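Phthiocerol synthesis polyketide synthase type I PpsC (Mycobacterium tuberculosis, PDB 7AHB) probably loads extender units onto the acyl carrier protein through this acyltransferase domain during polyketide chain assembly on the way to phthiocerol lipids. Local coordinates at residues P297-F300 against H301-I304; T330-S334 against Y335-N339. All coordinates share one frame; numbering follows the deposited sequence.

Contact 1: P297-F300 against H301-I304; sequences PVRF and HQAI
Phe-300 and Ile-304 sit one turn apart at the start of helix 300-308 and meet side chain to side chain. From its CB, which lies against the backbone N of His-301, the phenylalanine runs out with CG anti to its own backbone N (chi1 -176°), and this swings the ring round so that its far end lies beside Ile-304. CG and CD2 still border the His-301 amide, while CE1 and CZ, at the far end, reach the isoleucine. There Ile-304 CG1 lies over one face, displaced toward the rim, in a CH-pi contact 3.9 Å from the ring centroid; Ile-304 CD1 comes within 3.9 Å of Phe-300 CZ. The backbone ties the same two residues: Ile-304 N donates to Phe-300 O at 3.0 Å, nearly straight at 167°. Arg-299 holds the N-cap position, and its O takes Ala-303 N at 3.0 Å. Gln-302 bends back at chi2, placing OE1 3.2 Å from Arg-299 CA, with NE2 near the plane of the guanidinium at its edge. Outside the segments, His-137 meets the Phe-300 ring edge-to-face. This is the first turn of a helix entered through an inverse gamma turn centred on Arg-299, and its phenylalanine lies near a probable GxSxG nucleophile elbow.

Contact 2: T330-S334 against Y335-N339; sequences TLRAS and YDVDN
Leu-331 and Tyr-335 meet where helix 324-334 gives way to the loop leading into strand 341-343, a C-terminal helix end followed by an Asx turn. Leu-331 O accepts from Tyr-335 N at 2.8 Å, the donor nearly in line with the carbonyl, and also from Ser-334 N at 3.2 Å, so one oxygen serves two amides. Leu-331 CD2 packs on Tyr-335 CD2 at 3.9 Å, and Leu-331 CB touches Val-337 CG1. Arg-332 follows on the exposed side, where CG lies 3.9 Å from Val-337 CG2. Val-337 CG1 also sits near the Arg-332 backbone N; the valine thus folds back over the helix backbone. Ser-334 brings CB, rather than its hydroxyl, over the centre of the Tyr-335 ring, a CH-pi contact of 3.7 Å to the centroid and only 6° off the normal. With CG anti to the carbonyl carbon (chi1 -48°), the tyrosine ring lies back against the serine, and its OH is hydrogen-bonded to Ala-305 O on helix 300-308. Farther on, Asp-336 OD1 closes the Asx turn by accepting from Asp-338 N at 3.0 Å, the donor standing 35° out of the carboxylate plane.

In the fold
Contact 1 comes first along the chain, at the start of helix 300-308, and contact 2 follows at the end of helix 324-334, with strand 313-316 between them. Their centres are 16 Å apart, yet the helices pack on each other: Ile-304 CG2 lies 3.6 Å from Thr-330 CG2 and 4.0 Å from Leu-331 CD2. Strands 313-316 and 341-343 are neighbours in the five-stranded parallel sheet. Contact 1 lies deeper, against that sheet, its Ala-303 and Ile-304 packing on Ile-135 of strand 133-136, whereas contact 2 is at the surface. There the chain turns and re-enters the sheet of the acyltransferase domain as its edge strand, 341-343.

Contact 1: P297-F300 against H301-I304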
loop_
_atom_site.group_PDB
_atom_site.type_symbol
_atom_site.label_atom_id
_atom_site.label_comp_id
_atom_site.label_asym_id
_atom_site.label_seq_id
_atom_site.Cartn_x
_atom_site.Cartn_y
_atom_site.Cartn_z
ATOM N N PRO A 297 -2.122 4.372 13.454
ATOM C CA PRO A 297 -2.931 3.329 12.810
ATOM C C PRO A 297 -3.394 3.791 11.437
ATOM O O PRO A 297 -3.515 4.993 11.176
ATOM C CB PRO A 297 -4.107 3.135 13.770
ATOM C CG PRO A 297 -4.216 4.430 14.484
ATOM C CD PRO A 297 -2.801 4.951 14.637
ATOM N N VAL A 298 -3.628 2.817 10.559
ATOM C CA VAL A 298 -3.931 3.064 9.153
ATOM C C VAL A 298 -5.444 3.172 9.004
ATOM O O VAL A 298 -6.163 2.202 9.236
ATOM C CB VAL A 298 -3.381 1.944 8.255
ATOM C CG1 VAL A 298 -3.793 2.202 6.791
ATOM C CG2 VAL A 298 -1.872 1.817 8.381
ATOM N N ARG A 299 -5.931 4.346 8.616
ATOM C CA ARG A 299 -7.377 4.587 8.507
ATOM C C ARG A 299 -7.896 4.173 7.127
ATOM O O ARG A 299 -8.446 4.966 6.359
ATOM C CB ARG A 299 -7.677 6.050 8.784
ATOM C CG ARG A 299 -7.093 6.593 10.052
ATOM C CD ARG A 299 -8.064 6.490 11.217
ATOM N NE ARG A 299 -7.429 6.856 12.478
ATOM C CZ ARG A 299 -8.022 6.803 13.664
ATOM N NH1 ARG A 299 -9.303 6.449 13.765
ATOM N NH2 ARG A 299 -7.331 7.129 14.751
ATOM N N PHE A 300 -7.700 2.894 6.812
ATOM C CA PHE A 300 -7.986 2.411 5.463
ATOM C C PHE A 300 -9.481 2.306 5.234
ATOM O O PHE A 300 -9.979 2.749 4.208
ATOM C CB PHE A 300 -7.312 1.054 5.205
ATOM C CG PHE A 300 -7.489 0.554 3.806
ATOM C CD1 PHE A 300 -6.930 1.237 2.736
ATOM C CD2 PHE A 300 -8.220 -0.573 3.548
ATOM C CE1 PHE A 300 -7.107 0.792 1.443
ATOM C CE2 PHE A 300 -8.404 -1.024 2.255
ATOM C CZ PHE A 300 -7.847 -0.343 1.204
ATOM N N HIS A 301 -10.197 1.665 6.163
ATOM C CA HIS A 301 -11.655 1.603 6.126
ATOM C C HIS A 301 -12.262 2.982 5.881
ATOM O O HIS A 301 -13.090 3.159 4.978
ATOM C CB HIS A 301 -12.130 0.974 7.447
ATOM C CG HIS A 301 -13.572 1.185 7.765
ATOM N ND1 HIS A 301 -14.066 1.018 9.038
ATOM C CD2 HIS A 301 -14.629 1.527 6.992
ATOM C CE1 HIS A 301 -15.367 1.250 9.038
ATOM N NE2 HIS A 301 -15.734 1.568 7.811
ATOM N N GLN A 302 -11.825 3.981 6.645
ATOM C CA GLN A 302 -12.446 5.299 6.560
ATOM C C GLN A 302 -12.082 6.006 5.258
ATOM O O GLN A 302 -12.906 6.710 4.666
ATOM C CB GLN A 302 -12.032 6.130 7.778
ATOM C CG GLN A 302 -12.441 5.519 9.132
ATOM C CD GLN A 302 -11.348 4.648 9.823
ATOM O OE1 GLN A 302 -10.432 4.118 9.181
ATOM N NE2 GLN A 302 -11.464 4.507 11.157
ATOM N N ALA A 303 -10.856 5.829 4.788
ATOM C CA ALA A 303 -10.460 6.439 3.518
ATOM C C ALA A 303 -11.254 5.865 2.344
ATOM O O ALA A 303 -11.708 6.611 1.461
ATOM C CB ALA A 303 -8.956 6.244 3.291
ATOM N N ILE A 304 -11.456 4.548 2.322
ATOM C CA ILE A 304 -12.234 3.946 1.240
ATOM C C ILE A 304 -13.680 4.435 1.294
ATOM O O ILE A 304 -14.273 4.800 0.274
ATOM C CB ILE A 304 -12.152 2.409 1.304
ATOM C CG1 ILE A 304 -10.726 1.926 0.955
ATOM C CG2 ILE A 304 -13.185 1.783 0.375
ATOM C CD1 ILE A 304 -10.308 2.225 -0.468
#

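Contact 2: T330-S334 against Y335-N339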
loop_
_atom_site.group_PDB
_atom_site.type_symbol
_atom_site.label_atom_id
_atom_site.label_comp_id
_atom_site.label_asym_id
_atom_site.label_seq_id
_atom_site.Cartn_x
_atom_site.Cartn_y
_atom_site.Cartn_z
ATOM N N THR A 330 -16.027 -2.591 2.758
ATOM C CA THR A 330 -16.311 -1.219 3.167
ATOM C C THR A 330 -17.393 -0.605 2.294
ATOM O O THR A 330 -18.355 -0.022 2.796
ATOM C CB THR A 330 -15.034 -0.389 3.111
ATOM O OG1 THR A 330 -14.189 -0.787 4.184
ATOM C CG2 THR A 330 -15.334 1.103 3.214
ATOM N N LEU A 331 -17.251 -0.732 0.977
ATOM C CA LEU A 331 -18.214 -0.111 0.071
ATOM C C LEU A 331 -19.606 -0.693 0.272
ATOM O O LEU A 331 -20.611 0.034 0.207
ATOM C CB LEU A 331 -17.759 -0.292 -1.378
ATOM C CG LEU A 331 -16.461 0.417 -1.741
ATOM C CD1 LEU A 331 -16.012 0.041 -3.139
ATOM C CD2 LEU A 331 -16.625 1.935 -1.634
ATOM N N ARG A 332 -19.684 -2.007 0.521
ATOM C CA ARG A 332 -20.977 -2.658 0.708
ATOM C C ARG A 332 -21.699 -2.128 1.942
ATOM O O ARG A 332 -22.930 -2.176 2.008
ATOM C CB ARG A 332 -20.769 -4.170 0.816
ATOM C CG ARG A 332 -21.887 -5.018 0.263
ATOM C CD ARG A 332 -21.579 -6.522 0.433
ATOM N NE ARG A 332 -20.204 -6.825 0.082
ATOM C CZ ARG A 332 -19.828 -7.478 -1.014
ATOM N NH1 ARG A 332 -20.738 -7.931 -1.879
ATOM N NH2 ARG A 332 -18.533 -7.692 -1.229
ATOM N N ALA A 333 -20.958 -1.622 2.928
ATOM C CA ALA A 333 -21.575 -1.146 4.156
ATOM C C ALA A 333 -22.268 0.195 3.991
ATOM O O ALA A 333 -23.136 0.519 4.798
ATOM C CB ALA A 333 -20.522 -1.031 5.265
ATOM N N SER A 334 -21.914 0.971 2.966
ATOM C CA SER A 334 -22.466 2.299 2.770
ATOM C C SER A 334 -23.148 2.496 1.432
ATOM O O SER A 334 -23.985 3.406 1.326
ATOM C CB SER A 334 -21.360 3.361 2.881
ATOM O OG SER A 334 -20.898 3.516 4.205
ATOM N N TYR A 335 -22.813 1.699 0.409
ATOM C CA TYR A 335 -23.259 1.970 -0.954
ATOM C C TYR A 335 -23.825 0.721 -1.625
ATOM O O TYR A 335 -23.770 -0.387 -1.087
ATOM C CB TYR A 335 -22.110 2.537 -1.787
ATOM C CG TYR A 335 -21.371 3.660 -1.097
ATOM C CD1 TYR A 335 -22.018 4.870 -0.815
ATOM C CD2 TYR A 335 -20.030 3.521 -0.715
ATOM C CE1 TYR A 335 -21.350 5.899 -0.186
ATOM C CE2 TYR A 335 -19.365 4.554 -0.081
ATOM C CZ TYR A 335 -20.048 5.752 0.179
ATOM O OH TYR A 335 -19.388 6.789 0.807
ATOM N N ASP A 336 -24.409 0.928 -2.809
ATOM C CA ASP A 336 -24.914 -0.153 -3.653
ATOM C C ASP A 336 -23.768 -0.626 -4.538
ATOM O O ASP A 336 -23.457 0.000 -5.560
ATOM C CB ASP A 336 -26.096 0.336 -4.485
ATOM C CG ASP A 336 -26.628 -0.723 -5.440
ATOM O OD1 ASP A 336 -25.993 -1.789 -5.588
ATOM O OD2 ASP A 336 -27.694 -0.491 -6.035
ATOM N N VAL A 337 -23.152 -1.753 -4.165
ATOM C CA VAL A 337 -21.931 -2.178 -4.841
ATOM C C VAL A 337 -22.163 -2.615 -6.280
ATOM O O VAL A 337 -21.195 -2.764 -7.035
ATOM C CB VAL A 337 -21.233 -3.312 -4.062
ATOM C CG1 VAL A 337 -20.431 -2.745 -2.903
ATOM C CG2 VAL A 337 -22.227 -4.336 -3.564
ATOM N N ASP A 338 -23.414 -2.822 -6.689
ATOM C CA ASP A 338 -23.673 -3.106 -8.095
ATOM C C ASP A 338 -23.171 -1.996 -9.004
ATOM O O ASP A 338 -22.945 -2.235 -10.193
ATOM C CB ASP A 338 -25.165 -3.307 -8.345
ATOM C CG ASP A 338 -25.657 -4.664 -7.881
ATOM O OD1 ASP A 338 -24.817 -5.483 -7.439
ATOM O OD2 ASP A 338 -26.885 -4.899 -7.961
ATOM N N ASN A 339 -23.012 -0.784 -8.483
ATOM C CA ASN A 339 -22.505 0.339 -9.251
ATOM C C ASN A 339 -21.013 0.543 -9.058
ATOM O O ASN A 339 -20.488 1.576 -9.481
ATOM C CB ASN A 339 -23.262 1.618 -8.874
ATOM C CG ASN A 339 -24.728 1.538 -9.227
ATOM O OD1 ASN A 339 -25.105 0.891 -10.206
ATOM N ND2 ASN A 339 -25.570 2.167 -8.416
#